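PDB 1W0N: endo-1,4-beta-xylanase D from Paenibacillus polymyxa, which probably hydrolyses xylan and is represented here by its family 36 carbohydrate-binding module, which binds carbohydrate, probably xylan, in a calcium-dependent way. Local coordinates for residues V46-Y51 with D125-S130; V73-G78 with Q95-I100. All blocks are in the same frame, centred on the assembly; numbering follows the deposited sequence.

Overall arrangement
Contact 1 and contact 2 both bridge the two antiparallel sheets of an all-beta sandwich. From the N terminus, the chain first reaches 46-51, on a strand of the five-stranded sheet, and this segment packs against 125-130, near the C terminus in the facing sheet; contact 1 therefore closes a long loop. Contact 2 closes a much shorter one within it, pairing 73-78 of the first sheet with 95-100 of the second, so the two loops nest and do not cross. With centres about 10 Å apart, the contacts meet directly in the interior, where Ile127 CD1 lies 3.9 Å from Leu75 CD1. Calcium is held at the start of 125-130.

Contact 1: residues V46-Y51 with D125-S130; sequences VSYSQY and DFIEFS. With CA (calcium ion), chain B.
Tyr48 and Phe129 meet inside a beta-sandwich of the jelly-roll kind, reaching from opposite directions out of its two sheets. With chi1 at 78°, Tyr48 CG lies between the backbone N and the carbonyl carbon, and the ring projects at the facing sheet. Its hydroxyl end does the touching: Tyr48 OH lies 3.3 Å from Phe129 CE1, a carbon at the edge of the tyrosine ring, near its plane. Further back the fit is looser, with Tyr48 CE1 4.3 Å from Ile127 CG2. Val15 and Ile109 also pack on the tyrosine, while Phe52 meets the Phe129 ring edge to face. No hydrogen bond joins the two strands; the polar grip runs along 46-51, on the partly exposed side chains of Tyr48 and Gln50, whereas Ser49 and Tyr51 are exposed on the outer face. Tyr48 OH donates to Gln50 OE1 at 2.8 Å, in the carbonyl plane and on a lone pair, and Gln50 NE2 donates in turn to Tyr51 O, nearly straight at 173°. A phenylalanine in place of Tyr48 would probably leave Gln50 OE1 without this donor and the amide freer to turn. Toward the start of 125-130, Glu16, Glu18 and Asp35 share the calcium ion with Asp125, whose OD1 binds it at 2.3 Å.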
ATOM      1  N   VAL A  46      -7.036  -0.799  -0.228  1.00  5.90           N
ATOM      2  CA  VAL A  46      -7.259   0.322   0.675  1.00  5.89           C
ATOM      3  C   VAL A  46      -7.038   1.605  -0.102  1.00  5.79           C
ATOM      4  O   VAL A  46      -6.184   1.655  -1.003  1.00  6.76           O
ATOM      5  CB  VAL A  46      -6.348   0.317   1.934  1.00  6.16           C
ATOM      6  CG1 VAL A  46      -6.737  -0.833   2.846  1.00  6.97           C
ATOM      7  CG2 VAL A  46      -4.873   0.246   1.580  1.00  6.58           C
ATOM      8  N   SER A  47      -7.791   2.651   0.228  1.00  6.03           N
ATOM      9  CA  SER A  47      -7.637   3.911  -0.474  1.00  6.57           C
ATOM     10  C   SER A  47      -8.031   5.090   0.382  1.00  6.39           C
ATOM     11  O   SER A  47      -8.812   4.972   1.326  1.00  7.12           O
ATOM     12  CB  SER A  47      -8.441   3.933  -1.758  1.00  7.89           C
ATOM     13  OG  SER A  47      -9.820   3.911  -1.496  1.00 10.00           O
ATOM     14  N   TYR A  48      -7.503   6.261   0.024  1.00  6.60           N
ATOM     15  CA  TYR A  48      -7.930   7.511   0.626  1.00  6.96           C
ATOM     16  C   TYR A  48      -7.513   8.632  -0.322  1.00  6.88           C
ATOM     17  O   TYR A  48      -6.754   8.427  -1.261  1.00  8.10           O
ATOM     18  CB  TYR A  48      -7.335   7.703   2.039  1.00  7.42           C
ATOM     19  CG  TYR A  48      -5.916   8.148   2.048  1.00  7.29           C
ATOM     20  CD1 TYR A  48      -4.866   7.275   1.779  1.00  7.66           C
ATOM     21  CD2 TYR A  48      -5.617   9.494   2.256  1.00  7.99           C
ATOM     22  CE1 TYR A  48      -3.556   7.743   1.727  1.00  7.73           C
ATOM     23  CE2 TYR A  48      -4.321   9.962   2.210  1.00  8.11           C
ATOM     24  CZ  TYR A  48      -3.283   9.088   1.934  1.00  7.68           C
ATOM     25  OH  TYR A  48      -1.989   9.510   1.878  1.00  8.67           O
ATOM     26  N   SER A  49      -8.029   9.844  -0.073  1.00  7.39           N
ATOM     27  CA  SER A  49      -7.699  10.993  -0.888  1.00  8.07           C
ATOM     28  C   SER A  49      -6.638  11.840  -0.214  1.00  7.35           C
ATOM     29  O   SER A  49      -6.788  12.226   0.943  1.00  8.27           O
ATOM     30  CB  SER A  49      -8.947  11.849  -1.121  1.00  9.42           C
ATOM     31  OG  SER A  49      -9.873  11.153  -1.882  1.00 21.52           O
ATOM     32  N   GLN A  50      -5.562  12.135  -0.960  1.00  7.12           N
ATOM     33  CA  GLN A  50      -4.443  12.922  -0.484  1.00  7.20           C
ATOM     34  C   GLN A  50      -4.304  14.186  -1.317  1.00  7.11           C
ATOM     35  O   GLN A  50      -4.229  14.114  -2.541  1.00  7.97           O
ATOM     36  CB  GLN A  50      -3.162  12.097  -0.591  1.00  7.59           C
ATOM     37  CG  GLN A  50      -1.870  12.807  -0.185  1.00  8.29           C
ATOM     38  CD  GLN A  50      -1.847  13.153   1.301  1.00  8.66           C
ATOM     39  OE1 GLN A  50      -1.960  12.252   2.156  1.00  9.64           O
ATOM     40  NE2 GLN A  50      -1.660  14.418   1.611  1.00  9.84           N
ATOM     41  N   TYR A  51      -4.161  15.342  -0.648  1.00  7.33           N
ATOM     42  CA  TYR A  51      -3.837  16.580  -1.339  1.00  7.29           C
ATOM     43  C   TYR A  51      -2.331  16.715  -1.448  1.00  6.72           C
ATOM     44  O   TYR A  51      -1.608  16.556  -0.458  1.00  7.97           O
ATOM     45  CB  TYR A  51      -4.410  17.786  -0.576  1.00  8.04           C
ATOM     46  CG  TYR A  51      -3.945  19.088  -1.223  0.50 10.63           C
ATOM     47  CD1 TYR A  51      -4.478  19.609  -2.384  0.50  7.09           C
ATOM     48  CD2 TYR A  51      -2.826  19.765  -0.667  0.50  8.73           C
ATOM     49  CE1 TYR A  51      -3.966  20.735  -2.984  0.50  7.75           C
ATOM     50  CE2 TYR A  51      -2.284  20.903  -1.305  0.50  8.79           C
ATOM     51  CZ  TYR A  51      -2.846  21.385  -2.454  0.50  7.64           C
ATOM     52  OH  TYR A  51      -2.341  22.473  -3.087  0.50  8.24           O
ATOM     53  N   ASP A 125       0.663  -1.811   6.977  1.00  4.52           N
ATOM     54  CA  ASP A 125       0.613  -1.103   8.265  1.00  4.50           C
ATOM     55  C   ASP A 125       0.264   0.380   8.064  1.00  4.69           C
ATOM     56  O   ASP A 125      -0.695   0.890   8.655  1.00  5.46           O
ATOM     57  CB  ASP A 125       1.966  -1.291   8.957  1.00  4.98           C
ATOM     58  CG  ASP A 125       2.050  -0.708  10.352  1.00  5.73           C
ATOM     59  OD1 ASP A 125       1.058  -0.110  10.811  1.00  6.86           O
ATOM     60  OD2 ASP A 125       3.123  -0.835  10.988  1.00  6.83           O
ATOM     61  N   PHE A 126       1.055   1.055   7.237  1.00  4.91           N
ATOM     62  CA  PHE A 126       0.883   2.484   6.987  1.00  4.91           C
ATOM     63  C   PHE A 126       1.630   2.835   5.706  1.00  5.05           C
ATOM     64  O   PHE A 126       2.477   2.065   5.226  1.00  5.32           O
ATOM     65  CB  PHE A 126       1.406   3.340   8.156  1.00  5.61           C
ATOM     66  CG  PHE A 126       2.880   3.183   8.438  1.00  6.26           C
ATOM     67  CD1 PHE A 126       3.854   3.790   7.629  1.00  7.48           C
ATOM     68  CD2 PHE A 126       3.289   2.451   9.551  1.00  6.94           C
ATOM     69  CE1 PHE A 126       5.214   3.661   7.912  1.00  8.62           C
ATOM     70  CE2 PHE A 126       4.653   2.348   9.863  1.00  8.44           C
ATOM     71  CZ  PHE A 126       5.602   2.946   9.028  1.00  8.91           C
ATOM     72  N   ILE A 127       1.321   4.038   5.207  1.00  5.31           N
ATOM     73  CA  ILE A 127       2.045   4.664   4.115  1.00  5.19           C
ATOM     74  C   ILE A 127       2.601   5.992   4.618  1.00  5.46           C
ATOM     75  O   ILE A 127       1.988   6.664   5.447  1.00  6.52           O
ATOM     76  CB  ILE A 127       1.124   4.862   2.876  1.00  5.80           C
ATOM     77  CG1 ILE A 127       1.913   5.306   1.640  1.00  6.27           C
ATOM     78  CG2 ILE A 127      -0.015   5.830   3.173  1.00  6.72           C
ATOM     79  CD1 ILE A 127       1.176   5.047   0.338  1.00  7.51           C
ATOM     80  N   GLU A 128       3.773   6.367   4.092  1.00  5.47           N
ATOM     81  CA  GLU A 128       4.405   7.628   4.451  1.00  5.98           C
ATOM     82  C   GLU A 128       4.925   8.296   3.186  1.00  5.88           C
ATOM     83  O   GLU A 128       5.695   7.720   2.434  1.00  7.54           O
ATOM     84  CB  GLU A 128       5.578   7.390   5.413  1.00  8.25           C
ATOM     85  CG  GLU A 128       6.047   8.617   6.096  0.50 12.68           C
ATOM     86  CD  GLU A 128       7.465   8.491   6.702  0.50 24.87           C
ATOM     87  OE1 GLU A 128       8.182   7.496   6.582  0.50 27.08           O
ATOM     88  OE2 GLU A 128       7.964   9.494   7.271  0.50 28.38           O
ATOM     89  N   PHE A 129       4.531   9.566   2.988  1.00  6.57           N
ATOM     90  CA  PHE A 129       5.031  10.404   1.917  1.00  6.80           C
ATOM     91  C   PHE A 129       6.010  11.400   2.463  1.00  7.46           C
ATOM     92  O   PHE A 129       5.809  11.989   3.529  1.00  8.76           O
ATOM     93  CB  PHE A 129       3.858  11.195   1.287  1.00  7.51           C
ATOM     94  CG  PHE A 129       2.891  10.337   0.531  1.00  7.26           C
ATOM     95  CD1 PHE A 129       1.796   9.748   1.153  1.00  9.45           C
ATOM     96  CD2 PHE A 129       3.064  10.125  -0.823  1.00  8.51           C
ATOM     97  CE1 PHE A 129       0.928   8.929   0.409  1.00  9.83           C
ATOM     98  CE2 PHE A 129       2.203   9.355  -1.545  1.00 10.04           C
ATOM     99  CZ  PHE A 129       1.152   8.723  -0.918  1.00 10.23           C
ATOM    100  N   SER A 130       7.091  11.635   1.700  1.00  7.58           N
ATOM    101  CA  SER A 130       8.053  12.639   2.054  1.00  8.69           C
ATOM    102  C   SER A 130       8.613  13.250   0.778  1.00  8.71           C
ATOM    103  O   SER A 130       8.463  12.710  -0.317  1.00  9.19           O
ATOM    104  CB  SER A 130       9.163  12.048   2.891  1.00 10.20           C
ATOM    105  OG  SER A 130       9.826  11.025   2.216  1.00 11.62           O
TER
HETATM  106 CA    CA B1132      -1.059   0.675  11.153  1.00  6.09          CA
HETATM  107  O   HOH W   1      -0.196   0.786  13.408  1.00  9.66           O

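Contact 2: residues V73-G78 with Q95-I100; sequences VDLVIG and QTLSNI
Leu75 overlaps Leu97 through a single pair of methyls, CD2 of the former lying 3.9 Å from CD1 of the latter, in the hydrophobic layer between the two sheets of the beta-sandwich. The two side chains run alongside each other in opposing senses, touching at one methyl each. Leu75 carries its CG anti to the backbone N (chi1 175°), beside the carbonyl carbon, and from there CD2 reaches Leu97. Their CA atoms remain 9.2 Å apart, so the sheets are joined here by side chains alone, without a hydrogen bond between the segments. Ile59, Leu111 and Ile127 surround Leu75 on the inside, and Phe85 packs against Leu97, which is only partly buried.

A second apolar pair follows along the two strands, which run in the same general direction. Ile77 is matched with Ile100 instead of Asn99: the chain turns a corner there (phi 56°), consistent with Ile100 pointing inward. This pair is long and less certain, because Ile100 has two conformers. On the outer faces the polar side chains bond within their own sheets: Asp74 OD1 with Thr114 OG1, and Thr96 OG1 with Ser60 OG.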
ATOM      1  N   VAL A  73       2.497  -5.397  -3.659  1.00  6.51           N
ATOM      2  CA  VAL A  73       1.438  -4.414  -3.511  1.00  6.39           C
ATOM      3  C   VAL A  73       1.672  -3.249  -4.475  1.00  5.95           C
ATOM      4  O   VAL A  73       2.688  -2.560  -4.356  1.00  7.20           O
ATOM      5  CB  VAL A  73       1.389  -3.893  -2.057  1.00  6.87           C
ATOM      6  CG1 VAL A  73       0.315  -2.839  -1.885  1.00  8.25           C
ATOM      7  CG2 VAL A  73       1.171  -5.039  -1.075  1.00  7.52           C
ATOM      8  N   ASP A  74       0.735  -3.040  -5.393  1.00  6.01           N
ATOM      9  CA  ASP A  74       0.775  -1.873  -6.268  1.00  5.92           C
ATOM     10  C   ASP A  74       0.375  -0.611  -5.511  1.00  5.93           C
ATOM     11  O   ASP A  74      -0.559  -0.625  -4.700  1.00  6.85           O
ATOM     12  CB  ASP A  74      -0.217  -2.031  -7.413  1.00  7.29           C
ATOM     13  CG  ASP A  74       0.248  -2.958  -8.527  1.00  9.07           C
ATOM     14  OD1 ASP A  74       1.419  -3.312  -8.569  1.00 11.18           O
ATOM     15  OD2 ASP A  74      -0.581  -3.322  -9.398  1.00 11.76           O
ATOM     16  N   LEU A  75       1.077   0.471  -5.826  1.00  5.82           N
ATOM     17  CA  LEU A  75       0.701   1.809  -5.409  1.00  6.09           C
ATOM     18  C   LEU A  75       0.115   2.537  -6.604  1.00  5.82           C
ATOM     19  O   LEU A  75       0.763   2.659  -7.647  1.00  6.24           O
ATOM     20  CB  LEU A  75       1.916   2.563  -4.888  1.00  6.74           C
ATOM     21  CG  LEU A  75       1.698   4.024  -4.528  1.00  7.77           C
ATOM     22  CD1 LEU A  75       0.667   4.186  -3.423  1.00  9.44           C
ATOM     23  CD2 LEU A  75       3.018   4.678  -4.139  1.00  9.30           C
ATOM     24  N   VAL A  76      -1.117   3.015  -6.432  1.00  6.37           N
ATOM     25  CA  VAL A  76      -1.849   3.714  -7.474  1.00  6.99           C
ATOM     26  C   VAL A  76      -2.076   5.140  -6.961  1.00  7.06           C
ATOM     27  O   VAL A  76      -2.612   5.338  -5.873  1.00  8.23           O
ATOM     28  CB  VAL A  76      -3.148   3.022  -7.803  1.00  8.70           C
ATOM     29  CG1 VAL A  76      -3.734   3.563  -9.094  1.00 10.62           C
ATOM     30  CG2 VAL A  76      -2.957   1.495  -7.884  1.00 11.40           C
ATOM     31  N   ILE A  77      -1.630   6.135  -7.724  1.00  7.29           N
ATOM     32  CA  ILE A  77      -1.844   7.549  -7.368  1.00  7.47           C
ATOM     33  C   ILE A  77      -2.587   8.181  -8.520  1.00  8.57           C
ATOM     34  O   ILE A  77      -2.099   8.211  -9.654  1.00  9.77           O
ATOM     35  CB  ILE A  77      -0.504   8.294  -7.125  1.00  7.76           C
ATOM     36  CG1 ILE A  77       0.295   7.628  -6.002  1.00  8.39           C
ATOM     37  CG2 ILE A  77      -0.783   9.770  -6.806  1.00  8.25           C
ATOM     38  CD1 ILE A  77       1.648   8.259  -5.750  1.00  9.94           C
ATOM     39  N   GLY A  78      -3.775   8.704  -8.253  1.00  9.22           N
ATOM     40  CA  GLY A  78      -4.560   9.309  -9.290  1.00 10.83           C
ATOM     41  C   GLY A  78      -4.842   8.386 -10.441  1.00 12.04           C
ATOM     42  O   GLY A  78      -4.858   8.845 -11.587  1.00 14.31           O
ATOM     43  N   GLN A  95       9.350  -0.694   2.896  1.00  5.02           N
ATOM     44  CA  GLN A  95       9.740  -0.699   1.493  1.00  4.97           C
ATOM     45  C   GLN A  95       9.468   0.685   0.918  1.00  4.98           C
ATOM     46  O   GLN A  95       8.592   1.404   1.390  1.00  5.82           O
ATOM     47  CB  GLN A  95       8.971  -1.787   0.747  1.00  5.29           C
ATOM     48  CG  GLN A  95       9.307  -3.188   1.244  1.00  5.50           C
ATOM     49  CD  GLN A  95      10.722  -3.618   0.912  1.00  5.65           C
ATOM     50  OE1 GLN A  95      11.242  -3.294  -0.181  1.00  5.86           O
ATOM     51  NE2 GLN A  95      11.335  -4.368   1.792  1.00  6.82           N
ATOM     52  N   THR A  96      10.233   1.045  -0.127  1.00  5.37           N
ATOM     53  CA  THR A  96      10.250   2.404  -0.614  1.00  5.72           C
ATOM     54  C   THR A  96      10.228   2.461  -2.143  1.00  5.34           C
ATOM     55  O   THR A  96      10.880   1.665  -2.821  1.00  6.14           O
ATOM     56  CB  THR A  96      11.528   3.108  -0.089  1.00  7.01           C
ATOM     57  OG1 THR A  96      11.495   3.094   1.354  1.00  8.48           O
ATOM     58  CG2 THR A  96      11.622   4.569  -0.522  1.00  8.24           C
ATOM     59  N   LEU A  97       9.479   3.455  -2.639  1.00  5.69           N
ATOM     60  CA  LEU A  97       9.522   3.917  -4.018  1.00  6.07           C
ATOM     61  C   LEU A  97       9.979   5.367  -3.967  1.00  6.42           C
ATOM     62  O   LEU A  97       9.293   6.219  -3.405  1.00  7.56           O
ATOM     63  CB  LEU A  97       8.131   3.860  -4.655  1.00  6.87           C
ATOM     64  CG  LEU A  97       7.584   2.456  -4.921  1.00  7.91           C
ATOM     65  CD1 LEU A  97       6.100   2.499  -5.265  1.00  9.53           C
ATOM     66  CD2 LEU A  97       8.381   1.817  -6.063  1.00 10.40           C
ATOM     67  N   SER A  98      11.153   5.653  -4.548  1.00  7.01           N
ATOM     68  CA  SER A  98      11.732   6.967  -4.457  1.00  7.30           C
ATOM     69  C   SER A  98      11.486   7.781  -5.715  1.00  7.14           C
ATOM     70  O   SER A  98      11.444   7.267  -6.834  1.00  8.21           O
ATOM     71  CB  SER A  98      13.224   6.877  -4.157  1.00  8.30           C
ATOM     72  OG  SER A  98      13.419   6.346  -2.833  1.00 10.68           O
ATOM     73  N   ASN A  99      11.353   9.106  -5.517  1.00  6.93           N
ATOM     74  CA  ASN A  99      11.296  10.068  -6.607  1.00  6.95           C
ATOM     75  C   ASN A  99      10.200   9.782  -7.614  1.00  7.03           C
ATOM     76  O   ASN A  99      10.420   9.788  -8.830  1.00  8.74           O
ATOM     77  CB  ASN A  99      12.664  10.203  -7.304  1.00  7.78           C
ATOM     78  CG  ASN A  99      13.750  10.481  -6.299  1.00  8.60           C
ATOM     79  OD1 ASN A  99      13.664  11.452  -5.543  1.00  9.73           O
ATOM     80  ND2 ASN A  99      14.750   9.613  -6.246  1.00 10.23           N
ATOM     81  N   ILE A 100       8.998   9.541  -7.097  1.00  7.07           N
ATOM     82  CA  ILE A 100       7.840   9.248  -7.906  1.00  7.44           C
ATOM     83  C   ILE A 100       7.114  10.545  -8.260  1.00  6.80           C
ATOM     84  O   ILE A 100       6.685  11.273  -7.368  1.00  6.71           O
ATOM     85  CB  ILE A 100       6.896   8.310  -7.154  1.00  8.45           C
ATOM     86  CG1 ILE A 100       7.571   6.971  -6.800  1.00 10.27           C
ATOM     87  CG2 ILE A 100       5.573   8.143  -7.905  1.00 10.43           C
ATOM     88  CD1 ILE A 100       7.790   6.142  -8.007  0.50 21.69           C
TER